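Local atomic coordinates of APL1 (Anopheles gambiae, PDB entry 3O6N), a protein that is a leucine-rich repeat protein that probably regulates complement-like immunity in the mosquito as the partner of LRIM1 in a heterodimeric complex. Residues A[307-312]-A[329-334]; A[261-266]-A[285-290]; A[21-26]-A[50-55]; A[55-60]-A[74-79]. All coordinates share one frame; numbering follows the deposited sequence. Where two conformers were deposited one is given.

Contact 1 (A[307-312]-A[329-334])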
loop_
_atom_site.group_PDB
_atom_site.type_symbol
_atom_site.label_atom_id
_atom_site.label_comp_id
_atom_site.label_asym_id
_atom_site.label_seq_id
_atom_site.Cartn_x
_atom_site.Cartn_y
_atom_site.Cartn_z
ATOM N N LEU A 307 -20.505 16.082 -10.777
ATOM C CA LEU A 307 -21.618 16.418 -9.903
ATOM C C LEU A 307 -22.287 17.715 -10.341
ATOM O O LEU A 307 -21.618 18.651 -10.760
ATOM C CB LEU A 307 -21.133 16.525 -8.457
ATOM C CG LEU A 307 -20.657 15.184 -7.877
ATOM C CD1 LEU A 307 -19.930 15.385 -6.558
ATOM C CD2 LEU A 307 -21.852 14.254 -7.708
ATOM N N LEU A 308 -23.612 17.755 -10.246
ATOM C CA LEU A 308 -24.387 18.925 -10.655
ATOM C C LEU A 308 -25.173 19.516 -9.489
ATOM O O LEU A 308 -25.165 20.726 -9.271
ATOM C CB LEU A 308 -25.373 18.551 -11.768
ATOM C CG LEU A 308 -24.839 18.075 -13.118
ATOM C CD1 LEU A 308 -25.975 17.504 -13.959
ATOM C CD2 LEU A 308 -24.158 19.214 -13.843
ATOM N N HIS A 309 -25.862 18.655 -8.748
ATOM C CA HIS A 309 -26.713 19.101 -7.651
ATOM C C HIS A 309 -26.414 18.301 -6.391
ATOM O O HIS A 309 -26.648 17.093 -6.346
ATOM C CB HIS A 309 -28.185 18.956 -8.034
ATOM C CG HIS A 309 -28.532 19.615 -9.332
ATOM N ND1 HIS A 309 -28.765 20.969 -9.439
ATOM C CD2 HIS A 309 -28.663 19.110 -10.581
ATOM C CE1 HIS A 309 -29.030 21.269 -10.698
ATOM N NE2 HIS A 309 -28.974 20.158 -11.412
ATOM N N VAL A 310 -25.907 18.982 -5.368
ATOM C CA VAL A 310 -25.450 18.313 -4.158
ATOM C C VAL A 310 -25.918 19.017 -2.889
ATOM O O VAL A 310 -25.593 18.597 -1.782
ATOM C CB VAL A 310 -23.909 18.231 -4.125
ATOM C CG1 VAL A 310 -23.397 17.394 -5.289
ATOM C CG2 VAL A 310 -23.302 19.639 -4.158
ATOM N N GLU A 311 -26.692 20.081 -3.050
ATOM C CA GLU A 311 -27.075 20.918 -1.918
ATOM C C GLU A 311 -27.802 20.147 -0.807
ATOM O O GLU A 311 -27.659 20.459 0.378
ATOM C CB GLU A 311 -27.892 22.116 -2.413
ATOM C CG GLU A 311 -28.915 22.638 -1.445
ATOM C CD GLU A 311 -29.781 23.713 -2.067
ATOM O OE1 GLU A 311 -29.238 24.547 -2.827
ATOM O OE2 GLU A 311 -31.001 23.713 -1.808
ATOM N N ARG A 312 -28.564 19.126 -1.181
ATOM C CA ARG A 312 -29.296 18.343 -0.189
ATOM C C ARG A 312 -28.366 17.635 0.797
ATOM O O ARG A 312 -28.807 17.154 1.838
ATOM C CB ARG A 312 -30.237 17.342 -0.863
ATOM C CG ARG A 312 -31.428 17.997 -1.526
ATOM C CD ARG A 312 -32.329 16.971 -2.193
ATOM N NE ARG A 312 -33.541 17.589 -2.726
ATOM C CZ ARG A 312 -34.495 16.925 -3.370
ATOM N NH1 ARG A 312 -34.369 15.619 -3.570
ATOM N NH2 ARG A 312 -35.569 17.565 -3.818
ATOM N N SER A 329 -19.524 20.238 -11.812
ATOM C CA SER A 329 -20.429 21.198 -12.451
ATOM C C SER A 329 -21.516 21.641 -11.474
ATOM O O SER A 329 -22.687 21.815 -11.848
ATOM C CB SER A 329 -21.048 20.605 -13.720
ATOM O OG SER A 329 -20.048 20.327 -14.687
ATOM N N ILE A 330 -21.113 21.837 -10.224
ATOM C CA ILE A 330 -22.048 22.122 -9.137
ATOM C C ILE A 330 -22.644 23.526 -9.230
ATOM O O ILE A 330 -21.936 24.497 -9.508
ATOM C CB ILE A 330 -21.364 21.921 -7.773
ATOM C CG1 ILE A 330 -20.969 20.451 -7.610
ATOM C CG2 ILE A 330 -22.278 22.372 -6.646
ATOM C CD1 ILE A 330 -19.954 20.193 -6.503
ATOM N N VAL A 331 -23.946 23.627 -8.986
ATOM C CA VAL A 331 -24.657 24.893 -9.132
ATOM C C VAL A 331 -24.916 25.596 -7.800
ATOM O O VAL A 331 -24.892 26.823 -7.727
ATOM C CB VAL A 331 -25.988 24.691 -9.876
ATOM C CG1 VAL A 331 -25.725 24.304 -11.321
ATOM C CG2 VAL A 331 -26.827 23.632 -9.181
ATOM N N THR A 332 -25.165 24.823 -6.749
ATOM C CA THR A 332 -25.432 25.400 -5.434
ATOM C C THR A 332 -24.784 24.629 -4.283
ATOM O O THR A 332 -24.483 23.442 -4.395
ATOM C CB THR A 332 -26.946 25.495 -5.144
ATOM O OG1 THR A 332 -27.505 24.180 -5.091
ATOM C CG2 THR A 332 -27.663 26.302 -6.217
ATOM N N LEU A 333 -24.592 25.328 -3.172
ATOM C CA LEU A 333 -24.075 24.729 -1.953
ATOM C C LEU A 333 -24.634 25.506 -0.772
ATOM O O LEU A 333 -24.611 26.735 -0.766
ATOM C CB LEU A 333 -22.544 24.776 -1.935
ATOM C CG LEU A 333 -21.877 24.191 -0.686
ATOM C CD1 LEU A 333 -22.136 22.688 -0.600
ATOM C CD2 LEU A 333 -20.375 24.486 -0.669
ATOM N N LYS A 334 -25.150 24.787 0.219
ATOM C CA LYS A 334 -25.690 25.412 1.420
ATOM C C LYS A 334 -24.974 24.901 2.662
ATOM O O LYS A 334 -24.768 23.699 2.818
ATOM C CB LYS A 334 -27.187 25.122 1.556
ATOM C CG LYS A 334 -28.081 25.887 0.603
ATOM C CD LYS A 334 -29.542 25.546 0.866
ATOM C CE LYS A 334 -30.477 26.341 -0.028
ATOM N NZ LYS A 334 -31.896 25.956 0.208
HETATM O O HOH W 1 -25.887 21.711 -5.992
HETATM O O HOH W 2 -25.295 21.900 0.751
#
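The carboxylate of Glu311 is gripped from segment 329-334 by two side chains, one at each oxygen. Thr332 OG1 donates to Glu311 OE1 at 2.9 Å, coming from above the carboxylate plane, 36° out of it; the Thr332 chi1 of 64° sets OG1 between its own backbone N and carbonyl carbon, facing Glu311. Lys334 NZ reaches Glu311 OE2 at 3.1 Å in a salt bridge whose hydrogen bond is weak, and its extended chain lays CE 3.4 Å from Glu311 CD. Lys334 was modelled in two conformers, so this pairing, described for one of them, is less certain than the Thr332 bond. The other flat group, the His309 imidazole, is approached obliquely by Val331 CG2, again a residue with two conformers. On the buried side, Val310 CG2 meets Ile330 CG2 at 3.8 Å, the two side chains crossing at about a right angle.

The backbones run nearly parallel. Ser329 N donates to Leu307 O at 2.8 Å and Val331 N to Leu308 O at 3.2 Å. Further on, water takes over: one molecule joins Val310 N to Thr332 O, and another lies between Glu311 O and Lys334 N. Beyond them, Ser355 of helix 353-359 accepts from Leu333 N. Between these successive coils of the leucine-rich repeat solenoid, Val310 and Ile330 pack on the buried side, while the Glu311 carboxylate is held by a hydroxyl and an ammonium, which would be expected to favour its charged form.

Contact 2 (A[261-266]-A[285-290])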
loop_
_atom_site.group_PDB
_atom_site.type_symbol
_atom_site.label_atom_id
_atom_site.label_comp_id
_atom_site.label_asym_id
_atom_site.label_seq_id
_atom_site.Cartn_x
_atom_site.Cartn_y
_atom_site.Cartn_z
ATOM N N GLU A 261 -20.130 5.919 -10.328
ATOM C CA GLU A 261 -21.047 6.875 -10.940
ATOM C C GLU A 261 -21.994 7.497 -9.927
ATOM O O GLU A 261 -22.596 8.537 -10.189
ATOM C CB GLU A 261 -21.832 6.215 -12.072
ATOM C CG GLU A 261 -20.948 5.759 -13.218
ATOM C CD GLU A 261 -21.729 5.077 -14.319
ATOM O OE1 GLU A 261 -22.973 5.019 -14.219
ATOM O OE2 GLU A 261 -21.097 4.603 -15.286
ATOM N N LYS A 262 -22.135 6.856 -8.774
ATOM C CA LYS A 262 -22.913 7.440 -7.692
ATOM C C LYS A 262 -22.427 6.982 -6.325
ATOM O O LYS A 262 -21.843 5.908 -6.185
ATOM C CB LYS A 262 -24.405 7.142 -7.863
ATOM C CG LYS A 262 -24.768 5.672 -7.810
ATOM C CD LYS A 262 -26.242 5.474 -8.126
ATOM C CE LYS A 262 -26.611 4.000 -8.168
ATOM N NZ LYS A 262 -28.008 3.795 -8.648
ATOM N N ILE A 263 -22.657 7.825 -5.326
ATOM C CA ILE A 263 -22.375 7.491 -3.939
ATOM C C ILE A 263 -23.654 7.654 -3.123
ATOM O O ILE A 263 -24.227 8.743 -3.061
ATOM C CB ILE A 263 -21.266 8.385 -3.347
ATOM C CG1 ILE A 263 -19.904 8.039 -3.963
ATOM C CG2 ILE A 263 -21.211 8.232 -1.831
ATOM C CD1 ILE A 263 -19.386 6.650 -3.575
ATOM N N MET A 264 -24.108 6.559 -2.522
ATOM C CA MET A 264 -25.294 6.565 -1.672
ATOM C C MET A 264 -24.893 6.253 -0.239
ATOM O O MET A 264 -23.814 5.726 0.005
ATOM C CB MET A 264 -26.310 5.521 -2.147
ATOM C CG MET A 264 -26.967 5.837 -3.479
ATOM S SD MET A 264 -28.162 7.185 -3.370
ATOM C CE MET A 264 -28.702 7.291 -5.075
ATOM N N TYR A 265 -25.774 6.556 0.708
ATOM C CA TYR A 265 -25.454 6.365 2.115
ATOM C C TYR A 265 -25.524 4.893 2.537
ATOM O O TYR A 265 -24.924 4.496 3.534
ATOM C CB TYR A 265 -26.393 7.203 2.981
ATOM C CG TYR A 265 -27.854 6.843 2.816
ATOM C CD1 TYR A 265 -28.412 5.778 3.517
ATOM C CD2 TYR A 265 -28.677 7.567 1.963
ATOM C CE1 TYR A 265 -29.748 5.448 3.367
ATOM C CE2 TYR A 265 -30.014 7.244 1.810
ATOM C CZ TYR A 265 -30.542 6.185 2.511
ATOM O OH TYR A 265 -31.870 5.870 2.354
ATOM N N HIS A 266 -26.243 4.085 1.769
ATOM C CA HIS A 266 -26.517 2.702 2.172
ATOM C C HIS A 266 -25.285 1.885 2.581
ATOM O O HIS A 266 -25.290 1.260 3.638
ATOM C CB HIS A 266 -27.329 1.971 1.100
ATOM C CG HIS A 266 -28.676 2.573 0.857
ATOM N ND1 HIS A 266 -28.926 3.453 -0.175
ATOM C CD2 HIS A 266 -29.845 2.442 1.529
ATOM C CE1 HIS A 266 -30.193 3.826 -0.135
ATOM N NE2 HIS A 266 -30.772 3.227 0.890
ATOM N N VAL A 285 -22.153 11.352 -10.720
ATOM C CA VAL A 285 -23.194 12.270 -11.158
ATOM C C VAL A 285 -24.256 12.406 -10.079
ATOM O O VAL A 285 -25.151 13.243 -10.181
ATOM C CB VAL A 285 -23.864 11.803 -12.466
ATOM C CG1 VAL A 285 -22.883 11.861 -13.624
ATOM C CG2 VAL A 285 -24.443 10.402 -12.305
ATOM N N ALA A 286 -24.155 11.577 -9.045
ATOM C CA ALA A 286 -25.165 11.546 -7.992
ATOM C C ALA A 286 -24.537 11.308 -6.626
ATOM O O ALA A 286 -23.655 10.462 -6.475
ATOM C CB ALA A 286 -26.201 10.472 -8.285
ATOM N N LEU A 287 -25.010 12.048 -5.631
ATOM C CA LEU A 287 -24.500 11.923 -4.274
ATOM C C LEU A 287 -25.620 12.047 -3.251
ATOM O O LEU A 287 -26.293 13.075 -3.182
ATOM C CB LEU A 287 -23.462 13.013 -4.007
ATOM C CG LEU A 287 -22.963 13.107 -2.566
ATOM C CD1 LEU A 287 -22.100 11.904 -2.236
ATOM C CD2 LEU A 287 -22.185 14.403 -2.357
ATOM N N ASN A 288 -25.819 11.007 -2.452
ATOM C CA ASN A 288 -26.772 11.085 -1.353
ATOM C C ASN A 288 -26.168 10.564 -0.060
ATOM O O ASN A 288 -26.147 9.359 0.186
ATOM C CB ASN A 288 -28.063 10.321 -1.671
ATOM C CG ASN A 288 -29.080 10.398 -0.544
ATOM O OD1 ASN A 288 -28.744 10.749 0.587
ATOM N ND2 ASN A 288 -30.334 10.065 -0.848
ATOM N N LEU A 289 -25.674 11.484 0.761
ATOM C CA LEU A 289 -25.247 11.153 2.111
ATOM C C LEU A 289 -26.136 11.877 3.121
ATOM O O LEU A 289 -25.744 12.088 4.267
ATOM C CB LEU A 289 -23.773 11.526 2.324
ATOM C CG LEU A 289 -22.750 10.674 1.567
ATOM C CD1 LEU A 289 -21.341 11.227 1.763
ATOM C CD2 LEU A 289 -22.828 9.208 1.995
ATOM N N TYR A 290 -27.335 12.259 2.687
ATOM C CA TYR A 290 -28.283 12.936 3.572
ATOM C C TYR A 290 -29.375 12.008 4.110
ATOM O O TYR A 290 -29.964 12.286 5.153
ATOM C CB TYR A 290 -28.904 14.170 2.902
ATOM C CG TYR A 290 -29.382 13.959 1.482
ATOM C CD1 TYR A 290 -30.695 13.585 1.211
ATOM C CD2 TYR A 290 -28.523 14.161 0.407
ATOM C CE1 TYR A 290 -31.132 13.403 -0.091
ATOM C CE2 TYR A 290 -28.949 13.981 -0.894
ATOM C CZ TYR A 290 -30.251 13.600 -1.138
ATOM O OH TYR A 290 -30.664 13.422 -2.440
#
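Asn288, Ile263 and Tyr265 bury the most surface here. Asn288 CG is anti to its backbone N (chi1 -179°), and the amide lies beside the Tyr265 ring, pointing the same way. OD1 sits at the ring edge, 3.5 Å from Tyr265 CD2, with amide and ring planes 63° apart. Asn288 CB in turn touches Met264 SD at 3.6 Å. The same OD1 accepts from Tyr290 N at 2.9 Å, closing an Asx turn, and also bonds Gly291 N, so two backbone N-H groups fix the rotation of the amide.

Ile263 packs on the other face of the strand pair. Its CB and CG2 lie alongside Leu287 CD1, with CB at 3.8 Å. Its backbone carries two of the bonds across: Ile263 N donates to Ala286 O at 3.0 Å, and Asn288 N to Ile263 O at 2.8 Å, close to straight at 172°. Val285 N bonds Glu261 O before them. Tyr265 CB rests near Leu289 CD2, 4.2 Å away. Ala286 N, by contrast, is buried with no partner in the model. Strands 262-264 and 286-288 form a short, weakly bonded parallel pair, its sound bridge at Ile263 and Leu287, apart from the long ladder of the repeats, as found between adjacent coils of a leucine-rich repeat solenoid.

Contact 3 (A[21-26]-A[50-55])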
loop_
_atom_site.group_PDB
_atom_site.type_symbol
_atom_site.label_atom_id
_atom_site.label_comp_id
_atom_site.label_asym_id
_atom_site.label_seq_id
_atom_site.Cartn_x
_atom_site.Cartn_y
_atom_site.Cartn_z
ATOM N N CYS A 21 29.469 -8.202 13.762
ATOM C CA CYS A 21 30.429 -8.481 12.694
ATOM C C CYS A 21 30.177 -7.646 11.450
ATOM O O CYS A 21 29.207 -7.867 10.727
ATOM C CB CYS A 21 30.449 -9.964 12.307
ATOM S SG CYS A 21 31.552 -10.320 10.887
ATOM N N VAL A 22 31.070 -6.697 11.195
ATOM C CA VAL A 22 31.007 -5.904 9.978
ATOM C C VAL A 22 32.203 -6.196 9.074
ATOM O O VAL A 22 33.352 -5.946 9.444
ATOM C CB VAL A 22 30.965 -4.394 10.295
ATOM C CG1 VAL A 22 30.856 -3.585 9.011
ATOM C CG2 VAL A 22 29.808 -4.084 11.233
ATOM N N PHE A 23 31.924 -6.746 7.895
ATOM C CA PHE A 23 32.955 -6.979 6.891
ATOM C C PHE A 23 33.162 -5.703 6.092
ATOM O O PHE A 23 32.203 -4.987 5.793
ATOM C CB PHE A 23 32.555 -8.110 5.940
ATOM C CG PHE A 23 32.493 -9.466 6.588
ATOM C CD1 PHE A 23 33.655 -10.152 6.900
ATOM C CD2 PHE A 23 31.273 -10.066 6.856
ATOM C CE1 PHE A 23 33.602 -11.399 7.488
ATOM C CE2 PHE A 23 31.213 -11.316 7.442
ATOM C CZ PHE A 23 32.379 -11.987 7.757
ATOM N N TYR A 24 34.414 -5.423 5.747
ATOM C CA TYR A 24 34.749 -4.247 4.954
ATOM C C TYR A 24 35.476 -4.627 3.668
ATOM O O TYR A 24 36.350 -5.496 3.669
ATOM C CB TYR A 24 35.624 -3.283 5.763
ATOM C CG TYR A 24 34.850 -2.230 6.523
ATOM C CD1 TYR A 24 34.490 -1.035 5.915
ATOM C CD2 TYR A 24 34.491 -2.425 7.850
ATOM C CE1 TYR A 24 33.786 -0.064 6.604
ATOM C CE2 TYR A 24 33.787 -1.459 8.550
ATOM C CZ TYR A 24 33.438 -0.281 7.921
ATOM O OH TYR A 24 32.738 0.684 8.608
ATOM N N ASP A 25 35.097 -3.974 2.575
ATOM C CA ASP A 25 35.828 -4.077 1.316
ATOM C C ASP A 25 35.892 -5.493 0.753
ATOM O O ASP A 25 36.923 -5.910 0.222
ATOM C CB ASP A 25 37.239 -3.513 1.484
ATOM C CG ASP A 25 37.232 -2.081 1.976
ATOM O OD1 ASP A 25 36.570 -1.239 1.336
ATOM O OD2 ASP A 25 37.870 -1.802 3.013
ATOM N N VAL A 26 34.793 -6.229 0.870
ATOM C CA VAL A 26 34.698 -7.541 0.249
ATOM C C VAL A 26 34.335 -7.343 -1.212
ATOM O O VAL A 26 33.361 -6.658 -1.526
ATOM C CB VAL A 26 33.616 -8.403 0.906
ATOM C CG1 VAL A 26 33.486 -9.730 0.175
ATOM C CG2 VAL A 26 33.921 -8.617 2.377
ATOM N N VAL A 50 25.452 -9.902 11.224
ATOM C CA VAL A 50 26.418 -9.767 10.144
ATOM C C VAL A 50 25.977 -8.757 9.098
ATOM O O VAL A 50 24.884 -8.857 8.546
ATOM C CB VAL A 50 26.672 -11.117 9.446
ATOM C CG1 VAL A 50 27.524 -10.918 8.199
ATOM C CG2 VAL A 50 27.330 -12.089 10.408
ATOM N N THR A 51 26.838 -7.783 8.832
ATOM C CA THR A 51 26.583 -6.828 7.767
ATOM C C THR A 51 27.862 -6.518 6.999
ATOM O O THR A 51 28.960 -6.858 7.438
ATOM C CB THR A 51 25.973 -5.516 8.302
ATOM O OG1 THR A 51 25.392 -4.791 7.214
ATOM C CG2 THR A 51 27.039 -4.665 8.959
ATOM N N PHE A 52 27.705 -5.880 5.845
ATOM C CA PHE A 52 28.829 -5.552 4.983
ATOM C C PHE A 52 28.884 -4.055 4.727
ATOM O O PHE A 52 27.849 -3.391 4.661
ATOM C CB PHE A 52 28.700 -6.288 3.650
ATOM C CG PHE A 52 28.870 -7.774 3.762
ATOM C CD1 PHE A 52 30.025 -8.387 3.307
ATOM C CD2 PHE A 52 27.883 -8.557 4.338
ATOM C CE1 PHE A 52 30.189 -9.756 3.414
ATOM C CE2 PHE A 52 28.043 -9.926 4.449
ATOM C CZ PHE A 52 29.197 -10.524 3.987
ATOM N N LYS A 53 30.095 -3.526 4.588
ATOM C CA LYS A 53 30.277 -2.124 4.233
ATOM C C LYS A 53 31.250 -1.999 3.067
ATOM O O LYS A 53 32.270 -2.684 3.024
ATOM C CB LYS A 53 30.774 -1.319 5.436
ATOM C CG LYS A 53 29.733 -1.141 6.530
ATOM C CD LYS A 53 28.487 -0.460 5.987
ATOM C CE LYS A 53 27.421 -0.311 7.060
ATOM N NZ LYS A 53 26.171 0.294 6.518
ATOM N N ASN A 54 30.919 -1.131 2.116
ATOM C CA ASN A 54 31.767 -0.914 0.954
ATOM C C ASN A 54 32.143 -2.239 0.294
ATOM O O ASN A 54 33.302 -2.467 -0.055
ATOM C CB ASN A 54 33.024 -0.141 1.356
ATOM C CG ASN A 54 33.398 0.930 0.352
ATOM O OD1 ASN A 54 33.317 0.719 -0.857
ATOM N ND2 ASN A 54 33.801 2.092 0.852
ATOM N N SER A 55 31.153 -3.113 0.130
ATOM C CA SER A 55 31.397 -4.453 -0.396
ATOM C C SER A 55 30.520 -4.788 -1.597
ATOM O O SER A 55 29.442 -4.216 -1.778
ATOM C CB SER A 55 31.181 -5.501 0.698
ATOM O OG SER A 55 32.056 -5.291 1.793
#
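Phe23 and Phe52 stack in an offset pair, ring centroids 5.0 Å apart and planes at 30°, on the inward face of the first two parallel strands of the leucine-rich repeat ladder, 21-24 and 50-53. The two side chains lie side by side, and Phe23 CD2 comes over one face of the Phe52 ring, toward its rim. Val50 CG1 touches the edge of Phe23 at CE2, while Val26 CG2 meets the edge of Phe52. One face of the Phe23 ring carries Cys21 SG, which is disulfide-bonded to Cys12; edge-to-face rings of Phe37 and Phe68 extend the aromatic cluster.

On the other face of the strands, Tyr24 offers a ring face to the Lys53 chain: Lys53 CB stands 3.8 Å from the Tyr24 centroid, 25° off the normal, a CH-pi contact. Beside it, Val22 CG2 and Thr51 CG2 meet at 3.6 Å.

A regular run of backbone bonds holds these layers in register: Thr51 N to Cys21 O, Phe23 N to Thr51 O, and Lys53 N to Phe23 O at 2.8 Å. After the strands, Asp25 and Asn54 both adopt positive phi, so the two chains turn together, and Asp25 N still bonds Lys53 O at 3.1 Å. Ser55 secures this turn. Its hydroxyl accepts from Val26 N at 3.0 Å and donates back to Lys53 O at 2.9 Å, that donor standing 63° out of the carbonyl plane of Lys53, whose oxygen thereby receives both Asp25 N and Ser55 OG.

Contact 4 (A[55-60]-A[74-79])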
loop_
_atom_site.group_PDB
_atom_site.type_symbol
_atom_site.label_atom_id
_atom_site.label_comp_id
_atom_site.label_asym_id
_atom_site.label_seq_id
_atom_site.Cartn_x
_atom_site.Cartn_y
_atom_site.Cartn_z
ATOM N N SER A 55 31.153 -3.113 0.130
ATOM C CA SER A 55 31.397 -4.453 -0.396
ATOM C C SER A 55 30.520 -4.788 -1.597
ATOM O O SER A 55 29.442 -4.216 -1.778
ATOM C CB SER A 55 31.181 -5.501 0.698
ATOM O OG SER A 55 32.056 -5.291 1.793
ATOM N N THR A 56 31.001 -5.720 -2.414
ATOM C CA THR A 56 30.230 -6.276 -3.518
ATOM C C THR A 56 30.430 -7.789 -3.588
ATOM O O THR A 56 31.556 -8.285 -3.504
ATOM C CB THR A 56 30.631 -5.655 -4.870
ATOM O OG1 THR A 56 31.975 -6.030 -5.194
ATOM C CG2 THR A 56 30.533 -4.138 -4.817
ATOM N N MET A 57 29.331 -8.520 -3.725
ATOM C CA MET A 57 29.386 -9.962 -3.916
ATOM C C MET A 57 28.418 -10.346 -5.022
ATOM O O MET A 57 27.252 -10.640 -4.760
ATOM C CB MET A 57 29.026 -10.701 -2.626
ATOM C CG MET A 57 30.033 -10.530 -1.497
ATOM S SD MET A 57 29.768 -11.718 -0.166
ATOM C CE MET A 57 28.222 -11.142 0.525
ATOM N N ARG A 58 28.901 -10.337 -6.259
ATOM C CA ARG A 58 28.028 -10.566 -7.406
ATOM C C ARG A 58 27.433 -11.975 -7.387
ATOM O O ARG A 58 26.340 -12.208 -7.906
ATOM C CB ARG A 58 28.763 -10.249 -8.711
ATOM C CG ARG A 58 29.445 -8.883 -8.661
ATOM C CD ARG A 58 29.653 -8.252 -10.029
ATOM N NE ARG A 58 30.459 -7.033 -9.937
ATOM C CZ ARG A 58 29.969 -5.814 -9.716
ATOM N NH1 ARG A 58 28.664 -5.629 -9.564
ATOM N NH2 ARG A 58 30.788 -4.772 -9.647
ATOM N N LYS A 59 28.154 -12.906 -6.772
ATOM C CA LYS A 59 27.587 -14.206 -6.434
ATOM C C LYS A 59 27.791 -14.451 -4.945
ATOM O O LYS A 59 28.906 -14.334 -4.441
ATOM C CB LYS A 59 28.236 -15.326 -7.253
ATOM C CG LYS A 59 27.782 -16.719 -6.843
ATOM C CD LYS A 59 28.305 -17.793 -7.791
ATOM C CE LYS A 59 27.791 -19.170 -7.388
ATOM N NZ LYS A 59 28.153 -20.223 -8.377
ATOM N N LEU A 60 26.712 -14.767 -4.240
ATOM C CA LEU A 60 26.801 -15.071 -2.816
ATOM C C LEU A 60 27.382 -16.470 -2.619
ATOM O O LEU A 60 26.775 -17.457 -3.029
ATOM C CB LEU A 60 25.420 -14.980 -2.167
ATOM C CG LEU A 60 25.378 -15.168 -0.649
ATOM C CD1 LEU A 60 26.072 -14.005 0.061
ATOM C CD2 LEU A 60 23.946 -15.319 -0.172
ATOM N N LEU A 74 21.262 -11.615 9.170
ATOM C CA LEU A 74 22.184 -11.473 8.051
ATOM C C LEU A 74 21.722 -10.360 7.114
ATOM O O LEU A 74 20.659 -10.448 6.497
ATOM C CB LEU A 74 22.314 -12.793 7.291
ATOM C CG LEU A 74 23.234 -12.811 6.070
ATOM C CD1 LEU A 74 24.668 -12.499 6.471
ATOM C CD2 LEU A 74 23.156 -14.155 5.372
ATOM N N ASN A 75 22.528 -9.310 7.019
ATOM C CA ASN A 75 22.203 -8.176 6.167
ATOM C C ASN A 75 23.014 -8.196 4.874
ATOM O O ASN A 75 24.186 -7.817 4.857
ATOM C CB ASN A 75 22.430 -6.868 6.926
ATOM C CG ASN A 75 21.906 -5.660 6.176
ATOM O OD1 ASN A 75 21.682 -5.717 4.968
ATOM N ND2 ASN A 75 21.712 -4.555 6.891
ATOM N N LEU A 76 22.385 -8.650 3.796
ATOM C CA LEU A 76 23.018 -8.664 2.484
ATOM C C LEU A 76 22.386 -7.627 1.553
ATOM O O LEU A 76 22.418 -7.774 0.331
ATOM C CB LEU A 76 22.931 -10.057 1.861
ATOM C CG LEU A 76 23.528 -11.187 2.708
ATOM C CD1 LEU A 76 23.193 -12.549 2.124
ATOM C CD2 LEU A 76 25.035 -11.013 2.851
ATOM N N ASN A 77 21.811 -6.582 2.140
ATOM C CA ASN A 77 21.215 -5.499 1.365
ATOM C C ASN A 77 22.243 -4.751 0.520
ATOM O O ASN A 77 23.325 -4.419 1.006
ATOM C CB ASN A 77 20.506 -4.504 2.288
ATOM C CG ASN A 77 19.080 -4.896 2.588
ATOM O OD1 ASN A 77 18.654 -6.015 2.308
ATOM N ND2 ASN A 77 18.325 -3.967 3.161
ATOM N N ASP A 78 21.899 -4.494 -0.740
ATOM C CA ASP A 78 22.730 -3.669 -1.623
ATOM C C ASP A 78 24.179 -4.147 -1.750
ATOM O O ASP A 78 25.119 -3.353 -1.657
ATOM C CB ASP A 78 22.698 -2.206 -1.170
ATOM C CG ASP A 78 23.338 -1.270 -2.177
ATOM O OD1 ASP A 78 23.305 -1.576 -3.387
ATOM O OD2 ASP A 78 23.874 -0.224 -1.757
ATOM N N LEU A 79 24.353 -5.444 -1.975
ATOM C CA LEU A 79 25.680 -6.025 -2.165
ATOM C C LEU A 79 25.929 -6.321 -3.640
ATOM O O LEU A 79 26.911 -6.972 -3.994
ATOM C CB LEU A 79 25.822 -7.313 -1.346
ATOM C CG LEU A 79 26.403 -7.200 0.066
ATOM C CD1 LEU A 79 25.800 -6.041 0.833
ATOM C CD2 LEU A 79 26.200 -8.498 0.819
HETATM O O HOH W 3 27.472 -2.941 -3.170
#
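Met57 and Leu79 lie side by side, pointing the same way, and meet through their methyl ends: Met57 CE is 3.3 Å from Leu79 CD2, tighter than a usual van der Waals contact. The bend at the end of the methionine, chi3 -69°, is what sets CE there. Leu76 stands at about a right angle to Met57 and receives the same CE on its CD2 at 3.9 Å. Its other methyl, CD1, faces Leu60, again at about a right angle, with Leu60 CD2 3.7 Å away. The two branches of Leu76 thus serve different partners, and Phe52 of strand 49-53 packs on both Met57 and Leu76.

These are interior side chains of adjacent coils in a leucine-rich repeat solenoid. In the LxxLxLxxN pattern Leu74 and Leu76 hold leucine positions, and Leu79 occupies the place that asparagine takes in the next coil, at Asn103. Asn103 reaches back with OD1 to Leu79 N and with ND2 to Leu76 O.

A single direct hydrogen bond joins the backbones: Met57 N donates to Leu79 O at 2.9 Å, with an N-H...O angle of 166°. Thr56 CA approaches that same oxygen at 3.4 Å. Farther out a water bridges the carbonyls, donating to Ser55 O at 2.7 Å and to Asp78 O. Asn75 OD1 takes Asn77 N at 3.0 Å, an Asx turn that shapes the bend leading to Leu79.

How the contacts relate
Along the chain the order is contact 3, contact 4, contact 2, contact 1, in two pairs on opposite sides of the chain's centre. Contacts 3 and 4 have centres about 9 Å apart and share Ser55; strand 49-53 of the former neighbours strand 73-75 of the latter in the long parallel ladder, with a probable backbone hydrogen bond between Asn75 N and Val50 O. Contacts 2 and 1, centres about 13 Å apart, touch where Leu307 packs on the backbone of Val285 and Ala286 and on Leu287 CB, and Arg312 on Tyr290. Between the pairs, centres lie about 54 to 63 Å apart. The same side-by-side joining of coils therefore recurs toward both ends of an elongated leucine-rich repeat solenoid.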